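Local structure of erythropoietin (Homo sapiens, 1EER) at residues Gln59-Trp64 against Ile119-Ala124. The protein acts as a hormone that binds and dimerises its receptor, activating JAK2 and so controlling the proliferation and differentiation of red blood cells. The protein carries 5 engineered substitutions. Numbering follows the deposited sequence.
Sequences QAVEVW and ISNSDA. Engineered in segment 119-124: Asn121 (natural residue Pro), Ser122 (natural residue Pro).
With CG1 anti to the backbone N (chi1 178°) and CG2 anti to the carbonyl carbon, Val61 of helix 56-82, whose CB points at the turn, sets CG1 by Ser122 and CG2 by Asn121. This is a small helix-to-loop contact in a four-helix cytokine, made at the C-terminal side of the short helix 114-120, on the way into the long connection, which includes strand 133-137, to helix 138-161. The two methyls divide the work. CG2 lies against CB of Asn121 at 3.5 Å, an aliphatic contact at the base of that side chain, while CG1 meets OG of Ser122 at 3.1 Å, short for a methyl and a hydroxyl. The same OG stands 3.7 Å from CG2, so the hydroxyl sits over the valine's two methyls, nearer CG1. Asn121 and Ser122 are both engineered, each replacing a proline.

A type I beta turn from Ser120 to Asp123 has these two residues at its central positions and presents both of their CB atoms to the helix; Val61 and Asn121 come closest in backbone, their CA atoms 6.8 Å apart. No hydrogen bond crosses between the segments, and the 161 Å² buried here is chiefly van der Waals packing around one buried valine at the edge of the bundle. Beside it, Ala60 packs on Glu117 and Trp64 on Ala114, Gln115 and Ala118, so successive turns of helix 56-82 rest on helix 114-120 as well as on the turn that follows it. Asn121 also touches Glu55, in the loop just ahead of helix 56-82. The Ser122 hydroxyl, pressed against Val61 CG1, also makes a weak hydrogen bond with OE1 of Gln65, one residue beyond Trp64.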
loop_
_atom_site.group_PDB
_atom_site.type_symbol
_atom_site.label_atom_id
_atom_site.label_comp_id
_atom_site.label_asym_id
_atom_site.label_seq_id
_atom_site.Cartn_x
_atom_site.Cartn_y
_atom_site.Cartn_z
ATOM N N GLN A 59 1.582 14.656 17.676
ATOM C CA GLN A 59 1.612 13.568 16.708
ATOM C C GLN A 59 2.700 13.958 15.690
ATOM O O GLN A 59 3.530 13.140 15.297
ATOM C CB GLN A 59 0.253 13.431 16.017
ATOM C CG GLN A 59 -0.925 13.202 16.957
ATOM C CD GLN A 59 -2.238 12.998 16.207
ATOM O OE1 GLN A 59 -2.276 13.043 14.978
ATOM N NE2 GLN A 59 -3.319 12.775 16.948
ATOM N N ALA A 60 2.687 15.229 15.289
ATOM C CA ALA A 60 3.663 15.767 14.348
ATOM C C ALA A 60 5.082 15.541 14.873
ATOM O O ALA A 60 5.942 15.020 14.161
ATOM C CB ALA A 60 3.411 17.255 14.142
ATOM N N VAL A 61 5.320 15.931 16.122
ATOM C CA VAL A 61 6.631 15.761 16.748
ATOM C C VAL A 61 7.110 14.318 16.634
ATOM O O VAL A 61 8.200 14.041 16.120
ATOM C CB VAL A 61 6.592 16.142 18.253
ATOM C CG1 VAL A 61 7.962 15.901 18.896
ATOM C CG2 VAL A 61 6.172 17.594 18.410
ATOM N N GLU A 62 6.287 13.394 17.115
ATOM C CA GLU A 62 6.628 11.980 17.065
ATOM C C GLU A 62 6.984 11.472 15.669
ATOM O O GLU A 62 8.038 10.869 15.476
ATOM C CB GLU A 62 5.468 11.142 17.613
ATOM C CG GLU A 62 5.552 10.869 19.097
ATOM C CD GLU A 62 4.441 9.959 19.576
ATOM O OE1 GLU A 62 4.229 8.903 18.946
ATOM O OE2 GLU A 62 3.782 10.303 20.577
ATOM N N VAL A 63 6.102 11.706 14.704
ATOM C CA VAL A 63 6.320 11.227 13.335
ATOM C C VAL A 63 7.528 11.842 12.613
ATOM O O VAL A 63 8.353 11.126 12.040
ATOM C CB VAL A 63 5.038 11.434 12.475
ATOM C CG1 VAL A 63 5.300 11.067 11.008
ATOM C CG2 VAL A 63 3.912 10.576 13.034
ATOM N N TRP A 64 7.626 13.162 12.648
ATOM C CA TRP A 64 8.721 13.848 11.988
ATOM C C TRP A 64 10.078 13.430 12.543
ATOM O O TRP A 64 10.983 13.072 11.793
ATOM C CB TRP A 64 8.546 15.361 12.114
ATOM C CG TRP A 64 9.622 16.094 11.417
ATOM C CD1 TRP A 64 10.677 16.740 11.990
ATOM C CD2 TRP A 64 9.804 16.193 10.007
ATOM N NE1 TRP A 64 11.513 17.232 11.019
ATOM C CE2 TRP A 64 10.999 16.911 9.791
ATOM C CE3 TRP A 64 9.075 15.744 8.901
ATOM C CZ2 TRP A 64 11.484 17.190 8.508
ATOM C CZ3 TRP A 64 9.557 16.021 7.626
ATOM C CH2 TRP A 64 10.751 16.738 7.443
ATOM N N ILE A 119 8.861 21.156 15.144
ATOM C CA ILE A 119 9.897 22.022 15.716
ATOM C C ILE A 119 9.365 22.989 16.779
ATOM O O ILE A 119 10.056 23.287 17.755
ATOM C CB ILE A 119 10.634 22.865 14.620
ATOM C CG1 ILE A 119 11.563 21.976 13.785
ATOM C CG2 ILE A 119 11.480 23.944 15.280
ATOM C CD1 ILE A 119 12.513 22.754 12.874
ATOM N N SER A 120 8.147 23.483 16.584
ATOM C CA SER A 120 7.543 24.417 17.524
ATOM C C SER A 120 6.990 23.700 18.753
ATOM O O SER A 120 7.223 24.120 19.884
ATOM C CB SER A 120 6.429 25.194 16.828
ATOM O OG SER A 120 6.963 26.008 15.796
ATOM N N ASN A 121 6.255 22.616 18.526
ATOM C CA ASN A 121 5.671 21.835 19.613
ATOM C C ASN A 121 6.793 21.224 20.446
ATOM O O ASN A 121 6.564 20.709 21.543
ATOM C CB ASN A 121 4.787 20.717 19.044
ATOM C CG ASN A 121 3.332 20.828 19.485
ATOM O OD1 ASN A 121 2.743 21.909 19.478
ATOM N ND2 ASN A 121 2.747 19.699 19.869
ATOM N N SER A 122 8.011 21.298 19.915
ATOM C CA SER A 122 9.190 20.746 20.574
ATOM C C SER A 122 10.232 21.807 20.886
ATOM O O SER A 122 11.410 21.482 21.010
ATOM C CB SER A 122 9.836 19.684 19.679
ATOM O OG SER A 122 9.385 18.381 20.004
ATOM N N ASP A 123 9.816 23.063 21.023
ATOM C CA ASP A 123 10.780 24.134 21.290
ATOM C C ASP A 123 11.045 24.444 22.765
ATOM O O ASP A 123 11.724 25.425 23.079
ATOM C CB ASP A 123 10.365 25.419 20.562
ATOM C CG ASP A 123 9.024 25.946 21.022
ATOM O OD1 ASP A 123 8.521 25.483 22.068
ATOM O OD2 ASP A 123 8.470 26.827 20.334
ATOM N N ALA A 124 10.512 23.608 23.660
ATOM C CA ALA A 124 10.704 23.776 25.100
ATOM C C ALA A 124 11.470 22.573 25.631
ATOM O O ALA A 124 11.336 21.468 25.111
ATOM C CB ALA A 124 9.363 23.895 25.804
#